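Local coordinates for hypothetical protein PH1789 (Pyrococcus horikoshii, PDB 1WR2) that is of unknown function but carries an ATP-grasp domain, a fold in which helices pack against antiparallel beta-sheets, at residues K165-I170 / A185-I190; V191-K196 / V216-K221. All coordinates share one frame; numbering follows the deposited sequence.

Contact 1. Residues K165-I170 / A185-I190; sequences KMIQEI and ADIDAI
Two neighbouring helices of the ATP-grasp domain, 160-168 and 187-203, meet here through three isoleucines: I167 on the first, I187 and I190 in the first turn of the second. I167 does the reaching. Its CG1 stands anti to its own carbonyl carbon (chi1 -63°) and the chain then runs on extended (chi2 179°), which carries the terminal methyl across to the other helix. There I167 CD1 lies 3.6 Å from I190 CG2 and 3.9 Å from I190 CB, the two side chains crossing at a slant, while I187 CG2 touches the same methyl more loosely, 4.1 Å from I167 CD1. One methyl thus meets the branch methyls of two residues three apart, neighbours on one face of their helix. I167 uses the long arm of isoleucine to reach the other helix, while I187 and I190 offer the branch methyl CG2, close to their helix surface. F138 of strand 133-140 touches I167 and I190, and L176 of helix 173-177 touches I167 and I187. D186 is the N-cap of helix 187-203. D186 OD1 accepts from A189 N at 2.8 Å, from above the carboxylate plane, and OD2 is taken by G224 N, so the short acid serves both the helix start and a nearby loop. The whole is apolar helix-helix packing beside a beta-sheet, at a capped helix N-terminus.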
ATOM      1  N   LYS A 165      15.207  -1.793 -16.499  1.00 44.21           N
ATOM      2  CA  LYS A 165      14.680  -2.113 -17.809  1.00 44.39           C
ATOM      3  C   LYS A 165      13.144  -2.067 -17.838  1.00 43.33           C
ATOM      4  O   LYS A 165      12.562  -1.408 -18.699  1.00 41.52           O
ATOM      5  CB  LYS A 165      15.192  -3.493 -18.223  1.00 48.64           C
ATOM      6  CG  LYS A 165      15.000  -3.857 -19.686  1.00 53.27           C
ATOM      7  CD  LYS A 165      15.719  -5.173 -19.990  1.00 57.69           C
ATOM      8  CE  LYS A 165      15.428  -5.689 -21.392  1.00 58.61           C
ATOM      9  NZ  LYS A 165      16.074  -7.012 -21.620  1.00 61.08           N
ATOM     10  N   MET A 166      12.483  -2.744 -16.900  1.00 40.28           N
ATOM     11  CA  MET A 166      11.018  -2.744 -16.904  1.00 38.57           C
ATOM     12  C   MET A 166      10.444  -1.346 -16.662  1.00 38.30           C
ATOM     13  O   MET A 166       9.299  -1.067 -17.015  1.00 38.72           O
ATOM     14  CB  MET A 166      10.465  -3.742 -15.877  1.00 36.04           C
ATOM     15  CG  MET A 166      10.689  -3.391 -14.429  1.00 36.06           C
ATOM     16  SD  MET A 166      10.265  -4.780 -13.351  1.00 37.41           S
ATOM     17  CE  MET A 166       8.483  -4.884 -13.604  1.00 38.58           C
ATOM     18  N   ILE A 167      11.240  -0.463 -16.071  1.00 35.91           N
ATOM     19  CA  ILE A 167      10.779   0.895 -15.836  1.00 36.96           C
ATOM     20  C   ILE A 167      10.829   1.659 -17.158  1.00 37.76           C
ATOM     21  O   ILE A 167       9.967   2.489 -17.446  1.00 37.30           O
ATOM     22  CB  ILE A 167      11.666   1.635 -14.807  1.00 36.13           C
ATOM     23  CG1 ILE A 167      11.594   0.933 -13.446  1.00 35.00           C
ATOM     24  CG2 ILE A 167      11.196   3.082 -14.666  1.00 34.90           C
ATOM     25  CD1 ILE A 167      12.460   1.597 -12.369  1.00 35.10           C
ATOM     26  N   GLN A 168      11.835   1.356 -17.969  1.00 38.82           N
ATOM     27  CA  GLN A 168      12.012   2.031 -19.251  1.00 39.32           C
ATOM     28  C   GLN A 168      11.107   1.497 -20.356  1.00 37.59           C
ATOM     29  O   GLN A 168      10.875   2.177 -21.356  1.00 37.62           O
ATOM     30  CB  GLN A 168      13.473   1.920 -19.687  1.00 42.36           C
ATOM     31  CG  GLN A 168      14.446   2.410 -18.634  1.00 45.52           C
ATOM     32  CD  GLN A 168      15.892   2.308 -19.071  1.00 49.48           C
ATOM     33  OE1 GLN A 168      16.292   1.338 -19.724  1.00 49.53           O
ATOM     34  NE2 GLN A 168      16.695   3.300 -18.692  1.00 50.47           N
ATOM     35  N   GLU A 169      10.595   0.286 -20.173  1.00 37.58           N
ATOM     36  CA  GLU A 169       9.737  -0.346 -21.163  1.00 37.39           C
ATOM     37  C   GLU A 169       8.288   0.143 -21.211  1.00 38.54           C
ATOM     38  O   GLU A 169       7.591  -0.100 -22.198  1.00 39.20           O
ATOM     39  CB  GLU A 169       9.760  -1.867 -20.961  1.00 39.15           C
ATOM     40  CG  GLU A 169      11.153  -2.473 -21.038  1.00 39.26           C
ATOM     41  CD  GLU A 169      11.150  -3.985 -20.900  1.00 39.85           C
ATOM     42  OE1 GLU A 169      10.358  -4.512 -20.093  1.00 39.32           O
ATOM     43  OE2 GLU A 169      11.951  -4.646 -21.594  1.00 42.14           O
ATOM     44  N   ILE A 170       7.816   0.822 -20.166  1.00 38.31           N
ATOM     45  CA  ILE A 170       6.432   1.300 -20.180  1.00 38.18           C
ATOM     46  C   ILE A 170       6.299   2.462 -21.157  1.00 38.95           C
ATOM     47  O   ILE A 170       7.215   3.273 -21.298  1.00 36.39           O
ATOM     48  CB  ILE A 170       5.945   1.765 -18.777  1.00 39.74           C
ATOM     49  CG1 ILE A 170       6.845   2.882 -18.247  1.00 37.14           C
ATOM     50  CG2 ILE A 170       5.906   0.573 -17.811  1.00 40.45           C
ATOM     51  CD1 ILE A 170       6.358   3.486 -16.939  1.00 41.21           C
ATOM     52  N   ALA A 185      11.362  12.050 -12.394  1.00 57.70           N
ATOM     53  CA  ALA A 185      10.998  11.429 -11.133  1.00 54.41           C
ATOM     54  C   ALA A 185      12.234  10.721 -10.592  1.00 52.19           C
ATOM     55  O   ALA A 185      13.234  10.578 -11.296  1.00 49.77           O
ATOM     56  CB  ALA A 185       9.868  10.433 -11.354  1.00 54.97           C
ATOM     57  N   ASP A 186      12.168  10.282  -9.343  1.00 49.65           N
ATOM     58  CA  ASP A 186      13.294   9.590  -8.738  1.00 49.57           C
ATOM     59  C   ASP A 186      13.293   8.128  -9.172  1.00 48.29           C
ATOM     60  O   ASP A 186      12.787   7.263  -8.460  1.00 48.59           O
ATOM     61  CB  ASP A 186      13.214   9.681  -7.213  1.00 49.22           C
ATOM     62  CG  ASP A 186      14.500   9.239  -6.537  1.00 50.07           C
ATOM     63  OD1 ASP A 186      15.098   8.239  -6.986  1.00 49.10           O
ATOM     64  OD2 ASP A 186      14.908   9.885  -5.549  1.00 51.37           O
ATOM     65  N   ILE A 187      13.871   7.857 -10.338  1.00 47.06           N
ATOM     66  CA  ILE A 187      13.935   6.504 -10.884  1.00 46.06           C
ATOM     67  C   ILE A 187      14.630   5.515  -9.962  1.00 44.69           C
ATOM     68  O   ILE A 187      14.148   4.400  -9.762  1.00 43.58           O
ATOM     69  CB  ILE A 187      14.679   6.484 -12.232  1.00 47.54           C
ATOM     70  CG1 ILE A 187      14.034   7.482 -13.198  1.00 48.78           C
ATOM     71  CG2 ILE A 187      14.663   5.078 -12.815  1.00 46.27           C
ATOM     72  CD1 ILE A 187      12.578   7.228 -13.458  1.00 47.77           C
ATOM     73  N   ASP A 188      15.773   5.919  -9.418  1.00 44.50           N
ATOM     74  CA  ASP A 188      16.540   5.063  -8.515  1.00 43.86           C
ATOM     75  C   ASP A 188      15.692   4.609  -7.330  1.00 41.53           C
ATOM     76  O   ASP A 188      15.846   3.493  -6.822  1.00 38.91           O
ATOM     77  CB  ASP A 188      17.775   5.814  -8.015  1.00 47.18           C
ATOM     78  CG  ASP A 188      18.788   6.060  -9.118  1.00 49.88           C
ATOM     79  OD1 ASP A 188      18.410   6.614 -10.172  1.00 52.32           O
ATOM     80  OD2 ASP A 188      19.968   5.701  -8.926  1.00 53.32           O
ATOM     81  N   ALA A 189      14.804   5.489  -6.884  1.00 38.98           N
ATOM     82  CA  ALA A 189      13.925   5.170  -5.773  1.00 39.79           C
ATOM     83  C   ALA A 189      12.964   4.074  -6.231  1.00 38.54           C
ATOM     84  O   ALA A 189      12.660   3.141  -5.491  1.00 38.10           O
ATOM     85  CB  ALA A 189      13.153   6.412  -5.346  1.00 39.19           C
ATOM     86  N   ILE A 190      12.490   4.181  -7.465  1.00 37.39           N
ATOM     87  CA  ILE A 190      11.582   3.164  -7.977  1.00 35.96           C
ATOM     88  C   ILE A 190      12.327   1.845  -8.090  1.00 35.92           C
ATOM     89  O   ILE A 190      11.809   0.799  -7.716  1.00 32.50           O
ATOM     90  CB  ILE A 190      11.030   3.540  -9.350  1.00 34.87           C
ATOM     91  CG1 ILE A 190      10.317   4.890  -9.264  1.00 33.97           C
ATOM     92  CG2 ILE A 190      10.067   2.456  -9.822  1.00 35.92           C
ATOM     93  CD1 ILE A 190       9.826   5.414 -10.585  1.00 33.56           C
TER

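Contact 2. Residues V191-K196 / V216-K221; sequences VDMLLK and VFVYNK
V216, near the end of strand 208-218, meets M193 of helix 187-203 and begins the contact. V216 CG1 lies 3.6 Å from M193 CE and 3.8 Å from M193 SD, so a single valine methyl packs against both the sulfur and the methyl of the thioether, the two side chains running past each other in opposite directions. The methionine gets there by leaving the helix extended through chi2 (-170°) and then bending at its last torsion (chi3 -80°), which swings CE round beside the strand. Methionine fits this place because its long, unbranched chain reaches from the helix to the strand, where the nearest CA atoms, those of M193 and V216, are 10.0 Å apart. F217 comes next and, by the alternation of a beta-strand, sends its CB away from the helix; its side chain touches V226 and V228 of strand 225-234. V218 faces the helix again, but its touch is marginal, with V218 CG2 4.5 Å from M193 CE. Valine, beta-branched and compact, suits an extended strand facing a helix. Past the strand, Y219 gives its OH to a hydrogen bond with K117 O. Within the helix, K196 NZ forms a salt bridge with D192 OD2 one turn earlier, 2.8 Å away and on the syn lone pair of that oxygen. Alternate strand residues facing M193 mark a helix packed on one face of an antiparallel sheet, as here within the ATP-grasp domain.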
ATOM      1  N   VAL A 191      13.549   1.898  -8.609  1.00 35.74           N
ATOM      2  CA  VAL A 191      14.354   0.694  -8.757  1.00 37.60           C
ATOM      3  C   VAL A 191      14.546   0.008  -7.409  1.00 39.66           C
ATOM      4  O   VAL A 191      14.489  -1.218  -7.310  1.00 39.96           O
ATOM      5  CB  VAL A 191      15.738   1.030  -9.352  1.00 38.68           C
ATOM      6  CG1 VAL A 191      16.650  -0.176  -9.267  1.00 37.61           C
ATOM      7  CG2 VAL A 191      15.581   1.479 -10.795  1.00 35.70           C
ATOM      8  N   ASP A 192      14.776   0.803  -6.369  1.00 40.65           N
ATOM      9  CA  ASP A 192      14.971   0.254  -5.036  1.00 41.81           C
ATOM     10  C   ASP A 192      13.694  -0.437  -4.535  1.00 40.35           C
ATOM     11  O   ASP A 192      13.764  -1.509  -3.926  1.00 39.54           O
ATOM     12  CB  ASP A 192      15.398   1.358  -4.064  1.00 45.04           C
ATOM     13  CG  ASP A 192      15.803   0.813  -2.701  1.00 47.63           C
ATOM     14  OD1 ASP A 192      16.731  -0.027  -2.642  1.00 50.00           O
ATOM     15  OD2 ASP A 192      15.195   1.224  -1.692  1.00 49.51           O
ATOM     16  N   MET A 193      12.534   0.159  -4.800  1.00 38.63           N
ATOM     17  CA  MET A 193      11.277  -0.452  -4.367  1.00 38.32           C
ATOM     18  C   MET A 193      11.032  -1.778  -5.063  1.00 35.23           C
ATOM     19  O   MET A 193      10.640  -2.754  -4.434  1.00 32.56           O
ATOM     20  CB  MET A 193      10.096   0.466  -4.632  1.00 40.01           C
ATOM     21  CG  MET A 193       9.868   1.492  -3.547  1.00 45.49           C
ATOM     22  SD  MET A 193       8.293   2.330  -3.787  1.00 47.52           S
ATOM     23  CE  MET A 193       8.765   3.518  -5.051  1.00 47.67           C
ATOM     24  N   LEU A 194      11.268  -1.814  -6.369  1.00 32.24           N
ATOM     25  CA  LEU A 194      11.073  -3.043  -7.127  1.00 32.32           C
ATOM     26  C   LEU A 194      11.961  -4.173  -6.596  1.00 32.81           C
ATOM     27  O   LEU A 194      11.519  -5.319  -6.481  1.00 32.09           O
ATOM     28  CB  LEU A 194      11.361  -2.790  -8.615  1.00 31.25           C
ATOM     29  CG  LEU A 194      10.295  -2.044  -9.432  1.00 31.86           C
ATOM     30  CD1 LEU A 194      10.890  -1.632 -10.788  1.00 31.48           C
ATOM     31  CD2 LEU A 194       9.055  -2.945  -9.617  1.00 28.97           C
ATOM     32  N   LEU A 195      13.212  -3.855  -6.275  1.00 34.00           N
ATOM     33  CA  LEU A 195      14.134  -4.876  -5.769  1.00 35.31           C
ATOM     34  C   LEU A 195      13.724  -5.349  -4.378  1.00 34.90           C
ATOM     35  O   LEU A 195      13.824  -6.531  -4.065  1.00 33.38           O
ATOM     36  CB  LEU A 195      15.575  -4.347  -5.746  1.00 35.02           C
ATOM     37  CG  LEU A 195      16.232  -4.050  -7.103  1.00 39.06           C
ATOM     38  CD1 LEU A 195      17.636  -3.518  -6.864  1.00 41.07           C
ATOM     39  CD2 LEU A 195      16.285  -5.314  -7.967  1.00 37.13           C
ATOM     40  N   LYS A 196      13.265  -4.426  -3.541  1.00 34.86           N
ATOM     41  CA  LYS A 196      12.831  -4.794  -2.203  1.00 35.15           C
ATOM     42  C   LYS A 196      11.565  -5.646  -2.275  1.00 34.31           C
ATOM     43  O   LYS A 196      11.425  -6.621  -1.541  1.00 34.17           O
ATOM     44  CB  LYS A 196      12.616  -3.536  -1.349  1.00 35.99           C
ATOM     45  CG  LYS A 196      13.938  -2.941  -0.837  1.00 37.69           C
ATOM     46  CD  LYS A 196      13.752  -1.643  -0.063  1.00 41.09           C
ATOM     47  CE  LYS A 196      15.073  -1.228   0.595  1.00 41.31           C
ATOM     48  NZ  LYS A 196      15.129   0.228   0.886  1.00 45.32           N
ATOM     49  N   VAL A 216       1.485   4.613  -4.851  1.00 34.68           N
ATOM     50  CA  VAL A 216       2.848   4.917  -4.433  1.00 36.12           C
ATOM     51  C   VAL A 216       3.122   6.280  -5.063  1.00 37.38           C
ATOM     52  O   VAL A 216       2.823   6.484  -6.238  1.00 34.33           O
ATOM     53  CB  VAL A 216       3.884   3.929  -5.011  1.00 36.52           C
ATOM     54  CG1 VAL A 216       5.296   4.452  -4.737  1.00 36.77           C
ATOM     55  CG2 VAL A 216       3.706   2.550  -4.398  1.00 36.65           C
ATOM     56  N   PHE A 217       3.661   7.218  -4.292  1.00 37.37           N
ATOM     57  CA  PHE A 217       3.967   8.528  -4.850  1.00 39.89           C
ATOM     58  C   PHE A 217       5.473   8.594  -5.060  1.00 40.77           C
ATOM     59  O   PHE A 217       6.244   8.254  -4.157  1.00 40.76           O
ATOM     60  CB  PHE A 217       3.551   9.671  -3.905  1.00 39.35           C
ATOM     61  CG  PHE A 217       2.060   9.841  -3.742  1.00 40.86           C
ATOM     62  CD1 PHE A 217       1.178   9.462  -4.746  1.00 42.33           C
ATOM     63  CD2 PHE A 217       1.544  10.430  -2.592  1.00 40.58           C
ATOM     64  CE1 PHE A 217      -0.190   9.668  -4.611  1.00 38.88           C
ATOM     65  CE2 PHE A 217       0.178  10.640  -2.450  1.00 39.12           C
ATOM     66  CZ  PHE A 217      -0.690  10.258  -3.461  1.00 40.83           C
ATOM     67  N   VAL A 218       5.891   9.019  -6.246  1.00 40.13           N
ATOM     68  CA  VAL A 218       7.313   9.140  -6.542  1.00 42.33           C
ATOM     69  C   VAL A 218       7.665  10.608  -6.735  1.00 42.96           C
ATOM     70  O   VAL A 218       7.103  11.291  -7.590  1.00 42.82           O
ATOM     71  CB  VAL A 218       7.708   8.349  -7.808  1.00 41.67           C
ATOM     72  CG1 VAL A 218       9.205   8.488  -8.060  1.00 40.25           C
ATOM     73  CG2 VAL A 218       7.351   6.878  -7.633  1.00 40.75           C
ATOM     74  N   TYR A 219       8.598  11.088  -5.924  1.00 45.62           N
ATOM     75  CA  TYR A 219       9.018  12.476  -5.985  1.00 48.60           C
ATOM     76  C   TYR A 219      10.178  12.672  -6.950  1.00 51.02           C
ATOM     77  O   TYR A 219      10.685  11.712  -7.529  1.00 50.51           O
ATOM     78  CB  TYR A 219       9.386  12.956  -4.582  1.00 48.56           C
ATOM     79  CG  TYR A 219       8.259  12.764  -3.587  1.00 47.11           C
ATOM     80  CD1 TYR A 219       7.014  13.357  -3.797  1.00 44.23           C
ATOM     81  CD2 TYR A 219       8.433  11.980  -2.446  1.00 46.74           C
ATOM     82  CE1 TYR A 219       5.972  13.177  -2.891  1.00 44.56           C
ATOM     83  CE2 TYR A 219       7.396  11.791  -1.534  1.00 44.21           C
ATOM     84  CZ  TYR A 219       6.174  12.393  -1.762  1.00 42.44           C
ATOM     85  OH  TYR A 219       5.158  12.233  -0.855  1.00 41.55           O
ATOM     86  N   ASN A 220      10.599  13.920  -7.122  1.00 53.76           N
ATOM     87  CA  ASN A 220      11.680  14.220  -8.047  1.00 57.04           C
ATOM     88  C   ASN A 220      13.003  13.581  -7.664  1.00 58.12           C
ATOM     89  O   ASN A 220      13.157  13.046  -6.569  1.00 57.78           O
ATOM     90  CB  ASN A 220      11.833  15.732  -8.195  1.00 58.21           C
ATOM     91  CG  ASN A 220      10.523  16.407  -8.557  1.00 59.04           C
ATOM     92  OD1 ASN A 220       9.782  15.927  -9.417  1.00 59.81           O
ATOM     93  ND2 ASN A 220      10.234  17.523  -7.903  1.00 59.03           N
ATOM     94  N   LYS A 221      13.954  13.636  -8.588  1.00 59.99           N
ATOM     95  CA  LYS A 221      15.269  13.041  -8.395  1.00 60.92           C
ATOM     96  C   LYS A 221      15.884  13.326  -7.031  1.00 60.62           C
ATOM     97  O   LYS A 221      15.858  14.458  -6.546  1.00 59.67           O
ATOM     98  CB  LYS A 221      16.215  13.519  -9.502  1.00 62.70           C
ATOM     99  CG  LYS A 221      17.475  12.675  -9.669  1.00 65.86           C
ATOM    100  CD  LYS A 221      18.242  13.099 -10.918  1.00 67.86           C
ATOM    101  CE  LYS A 221      19.443  12.202 -11.187  1.00 69.89           C
ATOM    102  NZ  LYS A 221      20.463  12.270 -10.104  1.00 70.69           N
TER

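Overall arrangement
Both contacts draw on helix 187-203, contact 1 at its first turn and contact 2 just beyond, with centres about 8 Å apart. Both are apolar and largely buried, but I187 of contact 1 is partly exposed, whereas M193, V216 and V218 of contact 2 are all buried. Contact 2 also lies deeper, its centre about 13 Å from that of the chain against 19 Å for contact 1. Contact 1 joins helix to helix through branched isoleucines; contact 2 joins helix to sheet through a flexible methionine and valines. Polar groups appear only alongside: a capping aspartate in one, an intrahelical salt bridge in the other. The two touch directly, D186 N lying 2.7 Å from Y219 O, a probable hydrogen bond.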